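Local atomic coordinates of thioredoxin reductase (Streptococcus pyogenes, PDB entry 5UWY), a protein that probably uses bound FAD and a redox-active cysteine pair to pass electrons from NADPH to thioredoxin, reducing the disulfide of that protein. Residues 249-254 against 264-269; 241-246 against 256-261; 40-45 against 60-65. All blocks are in the same frame, centred on the assembly; numbering follows the deposited sequence.

Contact 1 (249-254 against 264-269)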
loop_
_atom_site.group_PDB
_atom_site.type_symbol
_atom_site.label_atom_id
_atom_site.label_comp_id
_atom_site.label_asym_id
_atom_site.label_seq_id
_atom_site.Cartn_x
_atom_site.Cartn_y
_atom_site.Cartn_z
ATOM N N LEU A 249 -27.107 1.119 3.840
ATOM C CA LEU A 249 -26.502 -0.205 3.795
ATOM C C LEU A 249 -25.943 -0.673 5.132
ATOM O O LEU A 249 -25.567 -1.845 5.244
ATOM C CB LEU A 249 -25.393 -0.238 2.735
ATOM C CG LEU A 249 -25.810 -0.185 1.260
ATOM C CD1 LEU A 249 -26.326 1.193 0.860
ATOM C CD2 LEU A 249 -24.655 -0.600 0.357
ATOM N N GLU A 250 -25.879 0.203 6.138
ATOM C CA GLU A 250 -25.402 -0.155 7.477
ATOM C C GLU A 250 -23.989 -0.731 7.437
ATOM O O GLU A 250 -23.656 -1.671 8.162
ATOM C CB GLU A 250 -26.364 -1.125 8.166
ATOM C CG GLU A 250 -27.715 -0.521 8.503
ATOM C CD GLU A 250 -28.773 -1.574 8.766
ATOM O OE1 GLU A 250 -29.529 -1.906 7.827
ATOM O OE2 GLU A 250 -28.851 -2.070 9.909
ATOM N N ILE A 251 -23.144 -0.160 6.576
ATOM C CA ILE A 251 -21.747 -0.556 6.486
ATOM C C ILE A 251 -20.821 0.470 7.114
ATOM O O ILE A 251 -19.601 0.254 7.160
ATOM C CB ILE A 251 -21.351 -0.817 5.021
ATOM C CG1 ILE A 251 -21.132 0.501 4.280
ATOM C CG2 ILE A 251 -22.447 -1.597 4.325
ATOM C CD1 ILE A 251 -20.918 0.330 2.787
ATOM N N THR A 252 -21.364 1.575 7.609
ATOM C CA THR A 252 -20.593 2.650 8.208
ATOM C C THR A 252 -20.628 2.545 9.729
ATOM O O THR A 252 -21.435 1.819 10.313
ATOM C CB THR A 252 -21.137 4.010 7.760
ATOM O OG1 THR A 252 -22.558 4.043 7.956
ATOM C CG2 THR A 252 -20.839 4.239 6.288
ATOM N N ASP A 253 -19.731 3.289 10.370
ATOM C CA ASP A 253 -19.725 3.401 11.819
ATOM C C ASP A 253 -20.526 4.640 12.225
ATOM O O ASP A 253 -21.191 5.272 11.399
ATOM C CB ASP A 253 -18.290 3.426 12.350
ATOM C CG ASP A 253 -17.490 4.617 11.846
ATOM O OD1 ASP A 253 -18.001 5.377 10.998
ATOM O OD2 ASP A 253 -16.340 4.792 12.304
ATOM N N SER A 254 -20.468 4.999 13.510
ATOM C CA SER A 254 -21.229 6.148 13.989
ATOM C C SER A 254 -20.776 7.435 13.308
ATOM O O SER A 254 -21.599 8.304 12.995
ATOM C CB SER A 254 -21.101 6.265 15.507
ATOM O OG SER A 254 -19.773 6.002 15.926
HETATM N N MSE A 264 -10.591 -5.862 2.628
HETATM C CA MSE A 264 -11.268 -4.711 2.045
HETATM C C MSE A 264 -12.756 -4.978 1.852
HETATM O O MSE A 264 -13.454 -4.149 1.274
HETATM C CB MSE A 264 -10.644 -4.337 0.691
HETATM C CG MSE A 264 -9.298 -3.637 0.761
HETATM SE SE MSE A 264 -9.050 -2.430 2.268
HETATM C CE MSE A 264 -7.794 -3.470 3.327
ATOM N N ARG A 265 -13.250 -6.125 2.316
ATOM C CA ARG A 265 -14.641 -6.474 2.061
ATOM C C ARG A 265 -15.538 -6.029 3.211
ATOM O O ARG A 265 -15.134 -5.994 4.377
ATOM C CB ARG A 265 -14.819 -7.977 1.795
ATOM C CG ARG A 265 -14.393 -8.915 2.907
ATOM C CD ARG A 265 -13.918 -10.253 2.356
ATOM N NE ARG A 265 -13.359 -11.109 3.400
ATOM C CZ ARG A 265 -12.579 -12.159 3.166
ATOM N NH1 ARG A 265 -12.268 -12.487 1.920
ATOM N NH2 ARG A 265 -12.109 -12.880 4.175
ATOM N N THR A 266 -16.769 -5.687 2.853
ATOM C CA THR A 266 -17.783 -5.106 3.716
ATOM C C THR A 266 -18.693 -6.212 4.264
ATOM O O THR A 266 -18.677 -7.350 3.790
ATOM C CB THR A 266 -18.538 -4.038 2.903
ATOM O OG1 THR A 266 -17.775 -2.826 2.890
ATOM C CG2 THR A 266 -19.915 -3.737 3.418
ATOM N N SER A 267 -19.454 -5.887 5.316
ATOM C CA SER A 267 -20.497 -6.790 5.793
ATOM C C SER A 267 -21.462 -7.212 4.685
ATOM O O SER A 267 -22.121 -8.247 4.819
ATOM C CB SER A 267 -21.281 -6.134 6.929
ATOM O OG SER A 267 -21.943 -4.966 6.476
ATOM N N ILE A 268 -21.555 -6.437 3.614
ATOM C CA ILE A 268 -22.386 -6.802 2.454
ATOM C C ILE A 268 -21.486 -7.528 1.453
ATOM O O ILE A 268 -20.557 -6.921 0.913
ATOM C CB ILE A 268 -23.015 -5.560 1.814
ATOM C CG1 ILE A 268 -23.977 -4.887 2.792
ATOM C CG2 ILE A 268 -23.737 -5.944 0.531
ATOM C CD1 ILE A 268 -24.808 -3.791 2.169
ATOM N N PRO A 269 -21.746 -8.810 1.176
ATOM C CA PRO A 269 -20.885 -9.537 0.229
ATOM C C PRO A 269 -20.963 -8.935 -1.165
ATOM O O PRO A 269 -22.046 -8.648 -1.681
ATOM C CB PRO A 269 -21.451 -10.965 0.263
ATOM C CG PRO A 269 -22.298 -11.031 1.505
ATOM C CD PRO A 269 -22.828 -9.649 1.701
HETATM O O HOH W 1 -20.997 -3.305 8.907
#

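Contact 2 (241-246 against 256-261). With FAD (flavin-adenine dinucleotide), chain B.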
loop_
_atom_site.group_PDB
_atom_site.type_symbol
_atom_site.label_atom_id
_atom_site.label_comp_id
_atom_site.label_asym_id
_atom_site.label_seq_id
_atom_site.Cartn_x
_atom_site.Cartn_y
_atom_site.Cartn_z
ATOM N N PRO A 241 -16.065 11.786 5.896
ATOM C CA PRO A 241 -16.076 10.723 4.887
ATOM C C PRO A 241 -17.247 10.909 3.940
ATOM O O PRO A 241 -18.340 11.308 4.347
ATOM C CB PRO A 241 -16.225 9.443 5.716
ATOM C CG PRO A 241 -16.881 9.894 6.977
ATOM C CD PRO A 241 -16.351 11.273 7.246
ATOM N N VAL A 242 -17.005 10.637 2.660
ATOM C CA VAL A 242 -18.048 10.746 1.644
ATOM C C VAL A 242 -18.796 9.417 1.652
ATOM O O VAL A 242 -18.460 8.481 0.926
ATOM C CB VAL A 242 -17.481 11.085 0.271
ATOM C CG1 VAL A 242 -18.595 11.564 -0.629
ATOM C CG2 VAL A 242 -16.391 12.139 0.392
ATOM N N THR A 243 -19.828 9.332 2.493
ATOM C CA THR A 243 -20.616 8.112 2.626
ATOM C C THR A 243 -22.110 8.411 2.621
ATOM O O THR A 243 -22.901 7.660 3.201
ATOM C CB THR A 243 -20.234 7.346 3.892
ATOM O OG1 THR A 243 -20.194 8.249 5.005
ATOM C CG2 THR A 243 -18.876 6.683 3.722
ATOM N N GLY A 244 -22.513 9.503 1.970
ATOM C CA GLY A 244 -23.928 9.800 1.864
ATOM C C GLY A 244 -24.683 8.799 1.016
ATOM O O GLY A 244 -25.881 8.585 1.221
HETATM N N MSE A 245 -24.002 8.164 0.066
HETATM C CA MSE A 245 -24.670 7.259 -0.860
HETATM C C MSE A 245 -24.651 5.800 -0.398
HETATM O O MSE A 245 -24.958 4.896 -1.176
HETATM C CB MSE A 245 -24.058 7.379 -2.266
HETATM C CG MSE A 245 -22.719 6.674 -2.510
HETATM SE SE MSE A 245 -21.383 6.783 -1.095
HETATM C CE MSE A 245 -20.876 8.647 -1.313
ATOM N N VAL A 246 -24.308 5.570 0.870
ATOM C CA VAL A 246 -24.339 4.224 1.437
ATOM C C VAL A 246 -24.961 4.254 2.826
ATOM O O VAL A 246 -24.723 3.357 3.642
ATOM C CB VAL A 246 -22.933 3.596 1.488
ATOM C CG1 VAL A 246 -22.439 3.301 0.090
ATOM C CG2 VAL A 246 -21.963 4.506 2.231
ATOM N N GLY A 256 -19.463 7.515 10.325
ATOM C CA GLY A 256 -19.729 7.397 8.908
ATOM C C GLY A 256 -18.640 6.772 8.065
ATOM O O GLY A 256 -18.761 6.778 6.836
ATOM N N TRP A 257 -17.586 6.240 8.673
ATOM C CA TRP A 257 -16.536 5.558 7.929
ATOM C C TRP A 257 -16.925 4.103 7.708
ATOM O O TRP A 257 -17.508 3.464 8.588
ATOM C CB TRP A 257 -15.200 5.646 8.671
ATOM C CG TRP A 257 -14.899 7.017 9.199
ATOM C CD1 TRP A 257 -15.300 7.541 10.393
ATOM C CD2 TRP A 257 -14.149 8.044 8.543
ATOM N NE1 TRP A 257 -14.840 8.827 10.525
ATOM C CE2 TRP A 257 -14.130 9.160 9.401
ATOM C CE3 TRP A 257 -13.489 8.127 7.314
ATOM C CZ2 TRP A 257 -13.477 10.341 9.071
ATOM C CZ3 TRP A 257 -12.841 9.302 6.990
ATOM C CH2 TRP A 257 -12.845 10.392 7.863
ATOM N N ILE A 258 -16.602 3.586 6.527
ATOM C CA ILE A 258 -16.988 2.228 6.161
ATOM C C ILE A 258 -16.123 1.231 6.917
ATOM O O ILE A 258 -14.903 1.405 7.041
ATOM C CB ILE A 258 -16.881 2.025 4.640
ATOM C CG1 ILE A 258 -17.590 3.160 3.905
ATOM C CG2 ILE A 258 -17.481 0.687 4.243
ATOM C CD1 ILE A 258 -17.647 2.977 2.413
ATOM N N ILE A 259 -16.758 0.177 7.427
ATOM C CA ILE A 259 -16.068 -0.878 8.158
ATOM C C ILE A 259 -15.712 -1.998 7.190
ATOM O O ILE A 259 -16.582 -2.521 6.484
ATOM C CB ILE A 259 -16.938 -1.408 9.309
ATOM C CG1 ILE A 259 -17.047 -0.373 10.427
ATOM C CG2 ILE A 259 -16.373 -2.716 9.840
ATOM C CD1 ILE A 259 -18.451 -0.212 10.962
ATOM N N THR A 260 -14.432 -2.361 7.145
ATOM C CA THR A 260 -13.961 -3.502 6.369
ATOM C C THR A 260 -13.037 -4.343 7.240
ATOM O O THR A 260 -12.771 -4.015 8.400
ATOM C CB THR A 260 -13.217 -3.073 5.096
ATOM O OG1 THR A 260 -11.893 -2.644 5.438
ATOM C CG2 THR A 260 -13.950 -1.946 4.383
ATOM N N ASP A 261 -12.530 -5.429 6.661
ATOM C CA ASP A 261 -11.578 -6.315 7.301
ATOM C C ASP A 261 -10.258 -6.294 6.528
ATOM O O ASP A 261 -10.019 -5.397 5.706
ATOM C CB ASP A 261 -12.182 -7.716 7.382
ATOM C CG ASP A 261 -12.417 -8.314 6.017
ATOM O OD1 ASP A 261 -12.870 -7.568 5.130
ATOM O OD2 ASP A 261 -12.147 -9.522 5.830
HETATM P PA FAD B . -9.718 10.495 -2.385
HETATM O O1A FAD B . -8.572 10.659 -3.316
HETATM O O2A FAD B . -10.003 11.672 -1.446
HETATM O O5B FAD B . -11.031 10.190 -3.166
HETATM C C5B FAD B . -11.968 11.240 -3.482
HETATM C C4B FAD B . -12.571 10.982 -4.835
HETATM O O4B FAD B . -13.924 10.494 -4.671
HETATM C C3B FAD B . -12.652 12.211 -5.746
HETATM O O3B FAD B . -12.187 11.918 -7.060
HETATM C C2B FAD B . -14.140 12.569 -5.716
HETATM O O2B FAD B . -14.540 13.194 -6.931
HETATM C C1B FAD B . -14.759 11.180 -5.571
HETATM N N9A FAD B . -16.130 11.163 -5.060
HETATM C C8A FAD B . -16.557 11.439 -3.787
HETATM N N7A FAD B . -17.856 11.339 -3.620
HETATM C C5A FAD B . -18.312 10.966 -4.873
HETATM C C6A FAD B . -19.605 10.694 -5.367
HETATM N N6A FAD B . -20.711 10.762 -4.625
HETATM N N1A FAD B . -19.714 10.347 -6.671
HETATM C C2A FAD B . -18.609 10.278 -7.416
HETATM N N3A FAD B . -17.345 10.509 -7.059
HETATM C C4A FAD B . -17.267 10.851 -5.768
HETATM N N1 FAD B . -1.045 12.290 0.472
HETATM C C2 FAD B . 0.245 11.864 0.608
HETATM O O2 FAD B . 0.568 10.689 0.395
HETATM N N3 FAD B . 1.226 12.765 0.989
HETATM C C4 FAD B . 1.038 14.102 1.265
HETATM O O4 FAD B . 1.992 14.805 1.596
HETATM C C4X FAD B . -0.336 14.544 1.123
HETATM N N5 FAD B . -0.605 15.796 1.368
HETATM C C5X FAD B . -1.916 16.220 1.235
HETATM C C6 FAD B . -2.214 17.556 1.493
HETATM C C7 FAD B . -3.512 18.037 1.372
HETATM C C7M FAD B . -3.795 19.488 1.660
HETATM C C8 FAD B . -4.542 17.162 0.985
HETATM C C8M FAD B . -5.959 17.650 0.845
HETATM C C9 FAD B . -4.247 15.825 0.726
HETATM C C9A FAD B . -2.947 15.349 0.848
HETATM N N10 FAD B . -2.616 13.997 0.609
HETATM C C10 FAD B . -1.311 13.564 0.724
HETATM C "C1'" FAD B . -3.642 13.037 0.163
HETATM C "C2'" FAD B . -4.162 12.122 1.266
HETATM O "O2'" FAD B . -3.325 10.974 1.412
HETATM C "C3'" FAD B . -5.571 11.653 0.899
HETATM O "O3'" FAD B . -6.168 11.123 2.075
HETATM C "C4'" FAD B . -5.667 10.606 -0.218
HETATM O "O4'" FAD B . -5.446 11.231 -1.482
HETATM C "C5'" FAD B . -7.008 9.901 -0.228
HETATM O "O5'" FAD B . -7.041 8.941 -1.306
HETATM P P FAD B . -8.353 8.122 -1.632
HETATM O O1P FAD B . -8.579 7.077 -0.537
HETATM O O2P FAD B . -8.355 7.553 -3.004
HETATM O O3P FAD B . -9.510 9.204 -1.489
#

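Contact 3 (40-45 against 60-65). With FAD (flavin-adenine dinucleotide), chain B.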
loop_
_atom_site.group_PDB
_atom_site.type_symbol
_atom_site.label_atom_id
_atom_site.label_comp_id
_atom_site.label_asym_id
_atom_site.label_seq_id
_atom_site.Cartn_x
_atom_site.Cartn_y
_atom_site.Cartn_z
ATOM N N GLY A 40 -8.734 13.122 -7.018
ATOM C CA GLY A 40 -9.282 13.328 -5.686
ATOM C C GLY A 40 -8.541 14.414 -4.931
ATOM O O GLY A 40 -8.130 15.434 -5.497
ATOM N N GLN A 41 -8.354 14.187 -3.626
ATOM C CA GLN A 41 -7.651 15.133 -2.765
ATOM C C GLN A 41 -6.233 15.424 -3.234
ATOM O O GLN A 41 -5.594 16.334 -2.692
ATOM C CB GLN A 41 -7.588 14.606 -1.330
ATOM C CG GLN A 41 -8.908 14.575 -0.589
ATOM C CD GLN A 41 -8.762 13.991 0.806
ATOM O OE1 GLN A 41 -9.370 12.971 1.133
ATOM N NE2 GLN A 41 -7.947 14.633 1.634
HETATM N N MSE A 42 -5.720 14.678 -4.203
HETATM C CA MSE A 42 -4.356 14.878 -4.659
HETATM C C MSE A 42 -4.176 16.169 -5.431
HETATM O O MSE A 42 -3.122 16.802 -5.376
HETATM C CB MSE A 42 -3.923 13.727 -5.551
HETATM C CG MSE A 42 -3.306 12.573 -4.827
HETATM SE SE MSE A 42 -3.151 11.122 -6.093
HETATM C CE MSE A 42 -1.271 11.215 -6.343
ATOM N N ASN A 43 -5.215 16.537 -6.177
ATOM C CA ASN A 43 -5.163 17.702 -7.049
ATOM C C ASN A 43 -5.031 18.987 -6.241
ATOM O O ASN A 43 -4.889 20.072 -6.811
ATOM C CB ASN A 43 -6.408 17.748 -7.937
ATOM C CG ASN A 43 -6.452 16.613 -8.942
ATOM O OD1 ASN A 43 -7.428 15.864 -9.004
ATOM N ND2 ASN A 43 -5.406 16.495 -9.749
ATOM N N ASN A 44 -5.064 18.872 -4.914
ATOM C CA ASN A 44 -4.928 20.010 -4.016
ATOM C C ASN A 44 -3.571 20.058 -3.324
ATOM O O ASN A 44 -3.346 20.940 -2.489
ATOM C CB ASN A 44 -6.045 19.994 -2.968
ATOM C CG ASN A 44 -7.428 20.050 -3.588
ATOM O OD1 ASN A 44 -7.589 19.856 -4.795
ATOM N ND2 ASN A 44 -8.434 20.327 -2.768
ATOM N N THR A 45 -2.661 19.146 -3.652
ATOM C CA THR A 45 -1.376 19.039 -2.972
ATOM C C THR A 45 -0.265 19.574 -3.865
ATOM O O THR A 45 -0.133 19.155 -5.021
ATOM C CB THR A 45 -1.081 17.591 -2.571
ATOM O OG1 THR A 45 -2.182 17.072 -1.815
ATOM C CG2 THR A 45 0.182 17.520 -1.726
ATOM N N PRO A 60 -1.313 16.747 -9.299
ATOM C CA PRO A 60 -1.880 16.502 -10.637
ATOM C C PRO A 60 -1.042 15.594 -11.524
ATOM O O PRO A 60 -1.602 14.701 -12.176
ATOM C CB PRO A 60 -1.997 17.915 -11.218
ATOM C CG PRO A 60 -2.221 18.773 -10.021
ATOM C CD PRO A 60 -1.354 18.179 -8.945
ATOM N N GLU A 61 0.280 15.786 -11.585
ATOM C CA GLU A 61 1.072 14.969 -12.500
ATOM C C GLU A 61 1.177 13.526 -12.021
ATOM O O GLU A 61 1.287 12.609 -12.844
ATOM C CB GLU A 61 2.466 15.569 -12.709
ATOM C CG GLU A 61 3.159 16.077 -11.460
ATOM C CD GLU A 61 4.444 16.828 -11.778
ATOM O OE1 GLU A 61 5.272 16.298 -12.552
ATOM O OE2 GLU A 61 4.625 17.949 -11.260
ATOM N N LEU A 62 1.135 13.300 -10.707
ATOM C CA LEU A 62 1.097 11.929 -10.212
ATOM C C LEU A 62 -0.270 11.301 -10.453
ATOM O O LEU A 62 -0.366 10.111 -10.775
ATOM C CB LEU A 62 1.455 11.894 -8.727
ATOM C CG LEU A 62 1.563 10.485 -8.141
ATOM C CD1 LEU A 62 2.484 9.613 -8.972
ATOM C CD2 LEU A 62 2.004 10.498 -6.678
ATOM N N ALA A 63 -1.337 12.091 -10.306
ATOM C CA ALA A 63 -2.674 11.602 -10.621
ATOM C C ALA A 63 -2.772 11.168 -12.078
ATOM O O ALA A 63 -3.338 10.111 -12.384
ATOM C CB ALA A 63 -3.709 12.682 -10.310
HETATM N N MSE A 64 -2.214 11.962 -12.986
HETATM C CA MSE A 64 -2.235 11.623 -14.402
HETATM C C MSE A 64 -1.329 10.434 -14.696
HETATM O O MSE A 64 -1.671 9.567 -15.502
HETATM C CB MSE A 64 -1.823 12.828 -15.249
HETATM C CG MSE A 64 -2.649 13.000 -16.511
HETATM SE SE MSE A 64 -4.562 12.839 -16.172
HETATM C CE MSE A 64 -4.749 14.203 -14.789
ATOM N N LYS A 65 -0.171 10.390 -14.033
ATOM C CA LYS A 65 0.725 9.254 -14.211
ATOM C C LYS A 65 0.126 7.968 -13.660
ATOM O O LYS A 65 0.566 6.878 -14.041
ATOM C CB LYS A 65 2.079 9.536 -13.558
ATOM C CG LYS A 65 3.227 8.784 -14.208
ATOM C CD LYS A 65 4.386 9.715 -14.531
ATOM C CE LYS A 65 5.384 9.047 -15.468
ATOM N NZ LYS A 65 6.248 8.064 -14.759
HETATM P PA FAD B . -9.718 10.495 -2.385
HETATM O O1A FAD B . -8.572 10.659 -3.316
HETATM O O2A FAD B . -10.003 11.672 -1.446
HETATM O O5B FAD B . -11.031 10.190 -3.166
HETATM C C5B FAD B . -11.968 11.240 -3.482
HETATM C C4B FAD B . -12.571 10.982 -4.835
HETATM O O4B FAD B . -13.924 10.494 -4.671
HETATM C C3B FAD B . -12.652 12.211 -5.746
HETATM O O3B FAD B . -12.187 11.918 -7.060
HETATM C C2B FAD B . -14.140 12.569 -5.716
HETATM O O2B FAD B . -14.540 13.194 -6.931
HETATM C C1B FAD B . -14.759 11.180 -5.571
HETATM N N9A FAD B . -16.130 11.163 -5.060
HETATM C C8A FAD B . -16.557 11.439 -3.787
HETATM N N7A FAD B . -17.856 11.339 -3.620
HETATM C C5A FAD B . -18.312 10.966 -4.873
HETATM C C6A FAD B . -19.605 10.694 -5.367
HETATM N N6A FAD B . -20.711 10.762 -4.625
HETATM N N1A FAD B . -19.714 10.347 -6.671
HETATM C C2A FAD B . -18.609 10.278 -7.416
HETATM N N3A FAD B . -17.345 10.509 -7.059
HETATM C C4A FAD B . -17.267 10.851 -5.768
HETATM N N1 FAD B . -1.045 12.290 0.472
HETATM C C2 FAD B . 0.245 11.864 0.608
HETATM O O2 FAD B . 0.568 10.689 0.395
HETATM N N3 FAD B . 1.226 12.765 0.989
HETATM C C4 FAD B . 1.038 14.102 1.265
HETATM O O4 FAD B . 1.992 14.805 1.596
HETATM C C4X FAD B . -0.336 14.544 1.123
HETATM N N5 FAD B . -0.605 15.796 1.368
HETATM C C5X FAD B . -1.916 16.220 1.235
HETATM C C6 FAD B . -2.214 17.556 1.493
HETATM C C7 FAD B . -3.512 18.037 1.372
HETATM C C7M FAD B . -3.795 19.488 1.660
HETATM C C8 FAD B . -4.542 17.162 0.985
HETATM C C8M FAD B . -5.959 17.650 0.845
HETATM C C9 FAD B . -4.247 15.825 0.726
HETATM C C9A FAD B . -2.947 15.349 0.848
HETATM N N10 FAD B . -2.616 13.997 0.609
HETATM C C10 FAD B . -1.311 13.564 0.724
HETATM C "C1'" FAD B . -3.642 13.037 0.163
HETATM C "C2'" FAD B . -4.162 12.122 1.266
HETATM O "O2'" FAD B . -3.325 10.974 1.412
HETATM C "C3'" FAD B . -5.571 11.653 0.899
HETATM O "O3'" FAD B . -6.168 11.123 2.075
HETATM C "C4'" FAD B . -5.667 10.606 -0.218
HETATM O "O4'" FAD B . -5.446 11.231 -1.482
HETATM C "C5'" FAD B . -7.008 9.901 -0.228
HETATM O "O5'" FAD B . -7.041 8.941 -1.306
HETATM P P FAD B . -8.353 8.122 -1.632
HETATM O O1P FAD B . -8.579 7.077 -0.537
HETATM O O2P FAD B . -8.355 7.553 -3.004
HETATM O O3P FAD B . -9.510 9.204 -1.489
#

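Contact 1 (249-254 against 264-269)
Ile268 lays its terminal methyl across the root of Leu249, the two side chains meeting at about a right angle. Its CD1 lies 3.6 Å from Leu249 CB and 3.7 Å from Leu249 CD2, so the methyl rests against both the first carbon and one branch of the leucine. The reach comes from the extended end of the isoleucine: CD1 is anti to CA (chi2 -171°), which carries the methyl clear of its own backbone. The gamma methyl CG2 of Ile251 adds to the apolar patch. CG1 of this residue stands between the backbone N and the carbonyl carbon (chi1 77°), and the other branch, CG2, is anti to the carbonyl carbon. Ile251 CG2 comes 3.4 Å from Thr266 CG2 and 3.9 Å from Ile268 CD1. Ile251 and Thr266 also cross at about a right angle. Thr266 offers its methyl to the isoleucine, so a beta-branched residue with one apolar arm suits this half-covered place.

Both segments belong to the long loop between strands 239-241 and 271-273, the latter an outer strand of the five-stranded parallel sheet in the FAD-binding, Rossmann-like part of the chain. The two arms of the loop thus pack on each other beside that sheet: Leu249 also touches Ile271 and Glu86, and Ile268 touches Asn87 of strand 84-87, while Ile251 and Thr266 share Ile258 as a neighbour.

At the outer border the contact turns polar. A water donates to Glu250 O, 3.2 Å from the water oxygen, and lies 3.1 Å from Ser267 OG, with which it also hydrogen-bonds; the small hydroxyl of a serine suits this solvent-facing edge. The same Ser267 OG lies 4.0 Å from the gamma methyl CG2 of Ile251.

Contact 2 (241-246 against 256-261)
Gly256 O accepts the hydroxyl of Thr243, with OG1 2.8 Å from that oxygen. The donor lies in the carbonyl plane, on a lone pair, at a C=O...OG1 angle of 136°. Thr243 chi1 is 48°, placing OG1 between its own backbone N and carbonyl carbon, while the methyl CG2 passes Ile258 CG1 at 3.8 Å, the two side chains running antiparallel. One threonine therefore serves a polar and an apolar neighbour at once. Gly256 has positive phi, which favours glycine, and its bare CA lets Thr243 OG1 and Pro241 CG come close.

Beside this bond Pro241 lies over one face of the Trp257 indole, CG standing over its centre. Pro241 CD makes a CH-pi contact, 3.6 Å from the centroid of the Trp257 six-membered ring and 16° off the normal, and CB sits near CE3. The compact, rigid pyrrolidine, with its polarised C-H groups, suits a broad aromatic face, and Arg283 adds a cation-pi contact to Trp257. The inverse gamma turn centred on Val242 brings that valine to the FAD pocket, its CG1 against the adenine.

A directional bond and a CH-pi contact thus probably help hold the adenine-facing turn against 256-261.

Contact 3 (40-45 against 60-65)
Met42 and Leu62 carry the apolar part of the contact. The selenomethionine at position 42 runs out nearly straight to SE (chi2 169°), then bends so that its terminal methyl CE comes 3.4 Å from Leu62 CD2 and equally near Leu62 CG. The two side chains cross obliquely. A long, flexible chain suits this task, since it must span from a short 3-10 segment to helix 59-71, whose leucine is also backed by Tyr51, Tyr54 and Ile57.

A mixed contact runs alongside. The amide nitrogen ND2 of Asn43 lies 3.6 Å from Pro60 CA, and farther along the helix it comes 4.2 Å from Ala63 CB. Pro60 suits the first turn of a helix, where no earlier carbonyl needs its missing N-H, and the small alanine allows the loop to lie close.

Backbone bonds shape the loop itself: Thr45 N donates to Met42 O at 2.9 Å and Asn43 N to Gly40 O at 3.2 Å.

Toward the cofactor, the loop lines the FAD pocket of the Rossmann-type part of the chain. Gly40 has positive phi, and its bare CA lets FAD O1A lie close; Thr45 OG1 sits 3.2 Å from FAD C5X. Lys65 makes a weak hydrogen bond to Gly53 O of the second subunit.

With no hydrogen bond between the segments, the cofactor-lining loop rests on the helix through undirected, largely nonpolar contacts.

Contacts 1 and 2 interlock along the chain, their four segments alternating within one long loop, and their centres lie 7 Å apart. They join directly: Ile251 O and Ile259 N, 2.9 Å apart, probably form a hydrogen bond, and Ile258 packs on Ile251. Contact 3 comes earlier in the chain and stands apart, its centre about 23 Å from that of contact 2, on the opposite side of the chain's centre, and about 28 Å from that of contact 1. FAD spans the gap: 241-246 reaches its adenine, 40-45 its flavin and pyrophosphate. Contact 1 touches no cofactor, the side chain of Leu249 lying about 12 Å from FAD.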